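Local coordinates for protein putative Acetyltransferase (Lactobacillus plantarum WCFS1, PDB 3EFA) that probably transfers an acetyl group from acetyl-CoA to an amine, as other GNAT-family acetyltransferases do, at residues R15-Q23 against V50-T61. Sequence-based numbering, arbitrary orientation.
Sequences RAAAYALRQ and VLYLQPDLPITT
A17 points its methyl into a pocket formed by V50, Y52 and P58. Its CB lies 3.9 Å from P58 CG and 3.5 Å from Y52 OH, oblique to the tyrosine ring. V50 CG1 lies over one face of that ring, toward the rim, and also touches A17. The Y52 hydroxyl is hydrogen-bonded to N14, three residues before A17 on helix 12-29.

L21 reaches over strand 57-61. With CG anti to its carbonyl carbon (chi1 -68°), CD1 comes down on the backbone, 3.7 Å from T60 N. CD2 lies 3.9 Å from P58 O; that carbonyl accepts a hydrogen bond from R80.

T61 faces the helix with both branches. OG1, anti to the backbone N (chi1 -176°), is 3.7 Å from A18 CB and hydrogen-bonds to A49 O. CG2 packs 3.9 Å from L21 CD1. With alanine at this position, A49 O would probably lose its hydroxyl partner and a gap would open beside L21.

Nearby, R22 is salt-bridged to E37 and D42. Helix segment 15-23 crosses strand 57-61 at -81°, touching it through the A17 and A18 methyls and the L21 side chain. This is the N-terminal helix of the GNAT fold, packed on the antiparallel hairpin of its central sheet.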
ATOM      1  N   ARG A  15      -0.353 -18.786  22.113  1.00 37.36           N
ATOM      2  CA  ARG A  15       0.416 -19.020  20.901  1.00 33.05           C
ATOM      3  C   ARG A  15       0.016 -20.354  20.266  1.00 41.35           C
ATOM      4  O   ARG A  15      -0.146 -20.460  19.036  1.00 39.06           O
ATOM      5  CB  ARG A  15       1.881 -19.096  21.306  1.00 44.52           C
ATOM      6  CG  ARG A  15       2.870 -18.821  20.234  1.00 50.79           C
ATOM      7  CD  ARG A  15       4.143 -18.311  20.874  1.00 51.53           C
ATOM      8  NE  ARG A  15       4.972 -19.369  21.418  1.00 43.59           N
ATOM      9  CZ  ARG A  15       5.638 -19.272  22.566  1.00 57.53           C
ATOM     10  NH1 ARG A  15       5.554 -18.168  23.299  1.00 59.52           N
ATOM     11  NH2 ARG A  15       6.375 -20.291  22.994  1.00 61.20           N
ATOM     12  N   ALA A  16      -0.149 -21.366  21.120  1.00 37.69           N
ATOM     13  CA  ALA A  16      -0.533 -22.698  20.682  1.00 42.72           C
ATOM     14  C   ALA A  16      -1.916 -22.690  20.034  1.00 42.10           C
ATOM     15  O   ALA A  16      -2.113 -23.277  18.973  1.00 35.80           O
ATOM     16  CB  ALA A  16      -0.486 -23.707  21.871  1.00 48.72           C
ATOM     17  N   ALA A  17      -2.868 -22.037  20.692  1.00 28.77           N
ATOM     18  CA  ALA A  17      -4.207 -21.885  20.158  1.00 40.91           C
ATOM     19  C   ALA A  17      -4.197 -21.282  18.734  1.00 42.49           C
ATOM     20  O   ALA A  17      -4.881 -21.777  17.821  1.00 33.37           O
ATOM     21  CB  ALA A  17      -5.063 -21.017  21.110  1.00 34.20           C
ATOM     22  N   ALA A  18      -3.412 -20.220  18.556  1.00 38.30           N
ATOM     23  CA  ALA A  18      -3.314 -19.527  17.273  1.00 33.09           C
ATOM     24  C   ALA A  18      -2.689 -20.425  16.192  1.00 40.46           C
ATOM     25  O   ALA A  18      -3.174 -20.450  15.064  1.00 39.26           O
ATOM     26  CB  ALA A  18      -2.534 -18.251  17.418  1.00 30.70           C
ATOM     27  N   TYR A  19      -1.627 -21.165  16.537  1.00 31.71           N
ATOM     28  CA  TYR A  19      -0.996 -22.069  15.566  1.00 40.19           C
ATOM     29  C   TYR A  19      -1.948 -23.216  15.157  1.00 42.56           C
ATOM     30  O   TYR A  19      -1.983 -23.630  13.994  1.00 38.67           O
ATOM     31  CB  TYR A  19       0.316 -22.668  16.116  1.00 38.53           C
ATOM     32  CG  TYR A  19       1.483 -21.712  16.279  1.00 49.16           C
ATOM     33  CD1 TYR A  19       1.313 -20.343  16.179  1.00 56.20           C
ATOM     34  CD2 TYR A  19       2.753 -22.185  16.579  1.00 67.15           C
ATOM     35  CE1 TYR A  19       2.379 -19.470  16.345  1.00 56.13           C
ATOM     36  CE2 TYR A  19       3.829 -21.315  16.749  1.00 70.49           C
ATOM     37  CZ  TYR A  19       3.633 -19.958  16.629  1.00 65.78           C
ATOM     38  OH  TYR A  19       4.689 -19.077  16.798  1.00 72.07           O
ATOM     39  N   ALA A  20      -2.709 -23.729  16.118  1.00 34.18           N
ATOM     40  CA  ALA A  20      -3.608 -24.848  15.863  1.00 38.07           C
ATOM     41  C   ALA A  20      -4.706 -24.452  14.887  1.00 32.87           C
ATOM     42  O   ALA A  20      -5.021 -25.213  13.967  1.00 38.38           O
ATOM     43  CB  ALA A  20      -4.215 -25.424  17.200  1.00 28.62           C
ATOM     44  N   LEU A  21      -5.285 -23.267  15.085  1.00 31.82           N
ATOM     45  CA  LEU A  21      -6.280 -22.739  14.134  1.00 34.97           C
ATOM     46  C   LEU A  21      -5.690 -22.572  12.725  1.00 38.04           C
ATOM     47  O   LEU A  21      -6.277 -23.040  11.745  1.00 42.14           O
ATOM     48  CB  LEU A  21      -6.909 -21.433  14.641  1.00 38.62           C
ATOM     49  CG  LEU A  21      -7.825 -21.572  15.882  1.00 44.32           C
ATOM     50  CD1 LEU A  21      -8.362 -20.231  16.394  1.00 34.32           C
ATOM     51  CD2 LEU A  21      -8.984 -22.527  15.619  1.00 42.24           C
ATOM     52  N   ARG A  22      -4.511 -21.954  12.629  1.00 37.07           N
ATOM     53  CA  ARG A  22      -3.879 -21.706  11.322  1.00 44.56           C
ATOM     54  C   ARG A  22      -3.454 -23.005  10.607  1.00 43.88           C
ATOM     55  O   ARG A  22      -3.579 -23.118   9.377  1.00 40.82           O
ATOM     56  CB  ARG A  22      -2.707 -20.714  11.441  1.00 35.69           C
ATOM     57  CG  ARG A  22      -3.079 -19.320  12.051  1.00 32.49           C
ATOM     58  CD  ARG A  22      -1.841 -18.553  12.565  1.00 32.58           C
ATOM     59  NE  ARG A  22      -0.750 -18.536  11.589  1.00 40.24           N
ATOM     60  CZ  ARG A  22       0.499 -18.128  11.829  1.00 44.67           C
ATOM     61  NH1 ARG A  22       0.861 -17.692  13.039  1.00 33.60           N
ATOM     62  NH2 ARG A  22       1.399 -18.164  10.852  1.00 34.21           N
ATOM     63  N   GLN A  23      -2.973 -23.986  11.369  1.00 40.47           N
ATOM     64  CA  GLN A  23      -2.585 -25.281  10.786  1.00 43.84           C
ATOM     65  C   GLN A  23      -3.811 -25.979  10.185  1.00 39.13           C
ATOM     66  O   GLN A  23      -3.750 -26.545   9.089  1.00 40.39           O
ATOM     67  CB  GLN A  23      -1.888 -26.182  11.838  1.00 34.97           C
ATOM     68  CG  GLN A  23      -1.719 -27.679  11.460  1.00 32.35           C
ATOM     69  CD  GLN A  23      -0.599 -27.952  10.445  1.00 40.97           C
ATOM     70  OE1 GLN A  23       0.348 -27.170  10.301  1.00 40.03           O
ATOM     71  NE2 GLN A  23      -0.713 -29.067   9.732  1.00 39.45           N
ATOM     72  N   VAL A  50      -6.725 -14.111  20.295  1.00 39.01           N
ATOM     73  CA  VAL A  50      -7.555 -15.319  20.221  1.00 30.97           C
ATOM     74  C   VAL A  50      -8.895 -15.177  20.962  1.00 38.23           C
ATOM     75  O   VAL A  50      -8.922 -14.750  22.126  1.00 39.91           O
ATOM     76  CB  VAL A  50      -6.784 -16.579  20.765  1.00 43.02           C
ATOM     77  CG1 VAL A  50      -7.640 -17.850  20.669  1.00 30.94           C
ATOM     78  CG2 VAL A  50      -5.472 -16.775  20.041  1.00 31.90           C
ATOM     79  N   LEU A  51      -9.997 -15.541  20.292  1.00 37.49           N
ATOM     80  CA  LEU A  51     -11.335 -15.572  20.915  1.00 38.24           C
ATOM     81  C   LEU A  51     -11.751 -16.999  21.324  1.00 39.75           C
ATOM     82  O   LEU A  51     -11.774 -17.917  20.501  1.00 42.23           O
ATOM     83  CB  LEU A  51     -12.398 -14.927  19.998  1.00 41.70           C
ATOM     84  CG  LEU A  51     -13.817 -14.640  20.558  1.00 53.54           C
ATOM     85  CD1 LEU A  51     -14.516 -13.447  19.867  1.00 38.59           C
ATOM     86  CD2 LEU A  51     -14.756 -15.886  20.570  1.00 38.08           C
ATOM     87  N   TYR A  52     -12.075 -17.169  22.603  1.00 43.44           N
ATOM     88  CA  TYR A  52     -12.449 -18.473  23.181  1.00 40.28           C
ATOM     89  C   TYR A  52     -13.939 -18.519  23.594  1.00 45.82           C
ATOM     90  O   TYR A  52     -14.441 -17.598  24.264  1.00 46.79           O
ATOM     91  CB  TYR A  52     -11.616 -18.744  24.440  1.00 39.82           C
ATOM     92  CG  TYR A  52     -10.107 -18.809  24.258  1.00 44.01           C
ATOM     93  CD1 TYR A  52      -9.450 -20.039  24.154  1.00 40.53           C
ATOM     94  CD2 TYR A  52      -9.327 -17.644  24.229  1.00 46.02           C
ATOM     95  CE1 TYR A  52      -8.064 -20.110  24.000  1.00 35.41           C
ATOM     96  CE2 TYR A  52      -7.935 -17.704  24.079  1.00 38.43           C
ATOM     97  CZ  TYR A  52      -7.310 -18.945  23.969  1.00 43.89           C
ATOM     98  OH  TYR A  52      -5.931 -19.025  23.824  1.00 39.41           O
ATOM     99  N   LEU A  53     -14.654 -19.572  23.206  1.00 39.49           N
ATOM    100  CA  LEU A  53     -16.004 -19.762  23.744  1.00 50.17           C
ATOM    101  C   LEU A  53     -15.884 -20.382  25.126  1.00 58.72           C
ATOM    102  O   LEU A  53     -16.591 -20.005  26.060  1.00 62.80           O
ATOM    103  CB  LEU A  53     -16.852 -20.659  22.853  1.00 51.44           C
ATOM    104  CG  LEU A  53     -17.358 -20.035  21.560  1.00 54.91           C
ATOM    105  CD1 LEU A  53     -18.458 -20.905  20.981  1.00 54.35           C
ATOM    106  CD2 LEU A  53     -17.869 -18.625  21.816  1.00 58.05           C
ATOM    107  N   GLN A  54     -14.978 -21.345  25.236  1.00 54.44           N
ATOM    108  CA  GLN A  54     -14.617 -21.929  26.511  1.00 57.30           C
ATOM    109  C   GLN A  54     -13.100 -21.939  26.553  1.00 59.33           C
ATOM    110  O   GLN A  54     -12.448 -21.674  25.531  1.00 53.23           O
ATOM    111  CB  GLN A  54     -15.152 -23.357  26.626  1.00 70.33           C
ATOM    112  CG  GLN A  54     -16.602 -23.534  26.214  1.00 74.96           C
ATOM    113  CD  GLN A  54     -16.974 -24.998  26.059  1.00 82.99           C
ATOM    114  OE1 GLN A  54     -16.179 -25.892  26.371  1.00 80.01           O
ATOM    115  NE2 GLN A  54     -18.184 -25.252  25.567  1.00 87.44           N
ATOM    116  N   PRO A  55     -12.532 -22.234  27.733  1.00 54.44           N
ATOM    117  CA  PRO A  55     -11.077 -22.267  27.945  1.00 47.54           C
ATOM    118  C   PRO A  55     -10.395 -23.345  27.111  1.00 53.53           C
ATOM    119  O   PRO A  55      -9.192 -23.246  26.835  1.00 54.90           O
ATOM    120  CB  PRO A  55     -10.947 -22.594  29.441  1.00 51.25           C
ATOM    121  CG  PRO A  55     -12.252 -22.139  30.044  1.00 56.06           C
ATOM    122  CD  PRO A  55     -13.293 -22.369  28.990  1.00 51.68           C
ATOM    123  N   ASP A  56     -11.148 -24.368  26.721  1.00 52.35           N
ATOM    124  CA  ASP A  56     -10.600 -25.405  25.845  1.00 58.47           C
ATOM    125  C   ASP A  56     -11.105 -25.297  24.400  1.00 53.66           C
ATOM    126  O   ASP A  56     -11.003 -26.257  23.631  1.00 53.61           O
ATOM    127  CB  ASP A  56     -10.841 -26.823  26.410  1.00 59.45           C
ATOM    128  CG  ASP A  56     -12.331 -27.165  26.590  1.00 67.69           C
ATOM    129  OD1 ASP A  56     -13.204 -26.276  26.418  1.00 65.43           O
ATOM    130  OD2 ASP A  56     -12.627 -28.342  26.921  1.00 67.05           O
ATOM    131  N   LEU A  57     -11.639 -24.134  24.032  1.00 40.80           N
ATOM    132  CA  LEU A  57     -12.252 -23.978  22.715  1.00 40.96           C
ATOM    133  C   LEU A  57     -11.971 -22.627  22.028  1.00 43.41           C
ATOM    134  O   LEU A  57     -12.857 -21.757  21.943  1.00 40.71           O
ATOM    135  CB  LEU A  57     -13.759 -24.239  22.807  1.00 50.69           C
ATOM    136  CG  LEU A  57     -14.548 -24.320  21.498  1.00 53.50           C
ATOM    137  CD1 LEU A  57     -13.967 -25.387  20.581  1.00 47.92           C
ATOM    138  CD2 LEU A  57     -16.020 -24.593  21.791  1.00 58.27           C
ATOM    139  N   PRO A  58     -10.740 -22.453  21.514  1.00 38.69           N
ATOM    140  CA  PRO A  58     -10.486 -21.256  20.698  1.00 41.36           C
ATOM    141  C   PRO A  58     -11.212 -21.388  19.359  1.00 41.96           C
ATOM    142  O   PRO A  58     -11.225 -22.497  18.824  1.00 38.53           O
ATOM    143  CB  PRO A  58      -8.969 -21.285  20.493  1.00 33.40           C
ATOM    144  CG  PRO A  58      -8.576 -22.724  20.611  1.00 33.48           C
ATOM    145  CD  PRO A  58      -9.604 -23.397  21.513  1.00 35.25           C
ATOM    146  N   ILE A  59     -11.805 -20.311  18.836  1.00 38.45           N
ATOM    147  CA  ILE A  59     -12.568 -20.403  17.578  1.00 38.67           C
ATOM    148  C   ILE A  59     -12.178 -19.422  16.455  1.00 40.34           C
ATOM    149  O   ILE A  59     -12.458 -19.675  15.274  1.00 36.21           O
ATOM    150  CB  ILE A  59     -14.107 -20.330  17.801  1.00 39.31           C
ATOM    151  CG1 ILE A  59     -14.523 -18.961  18.334  1.00 41.51           C
ATOM    152  CG2 ILE A  59     -14.590 -21.452  18.716  1.00 34.95           C
ATOM    153  CD1 ILE A  59     -16.024 -18.680  18.180  1.00 41.54           C
ATOM    154  N   THR A  60     -11.548 -18.307  16.804  1.00 33.02           N
ATOM    155  CA  THR A  60     -11.093 -17.376  15.782  1.00 35.26           C
ATOM    156  C   THR A  60      -9.824 -16.655  16.266  1.00 42.78           C
ATOM    157  O   THR A  60      -9.605 -16.536  17.482  1.00 37.69           O
ATOM    158  CB  THR A  60     -12.247 -16.405  15.339  1.00 40.23           C
ATOM    159  OG1 THR A  60     -11.868 -15.690  14.155  1.00 35.36           O
ATOM    160  CG2 THR A  60     -12.622 -15.421  16.459  1.00 31.25           C
ATOM    161  N   THR A  61      -8.977 -16.221  15.325  1.00 35.10           N
ATOM    162  CA  THR A  61      -7.667 -15.650  15.663  1.00 31.72           C
ATOM    163  C   THR A  61      -7.145 -14.646  14.631  1.00 30.10           C
ATOM    164  O   THR A  61      -7.528 -14.676  13.464  1.00 37.43           O
ATOM    165  CB  THR A  61      -6.574 -16.765  15.852  1.00 36.47           C
ATOM    166  OG1 THR A  61      -5.338 -16.173  16.274  1.00 32.68           O
ATOM    167  CG2 THR A  61      -6.322 -17.508  14.546  1.00 32.15           C
TER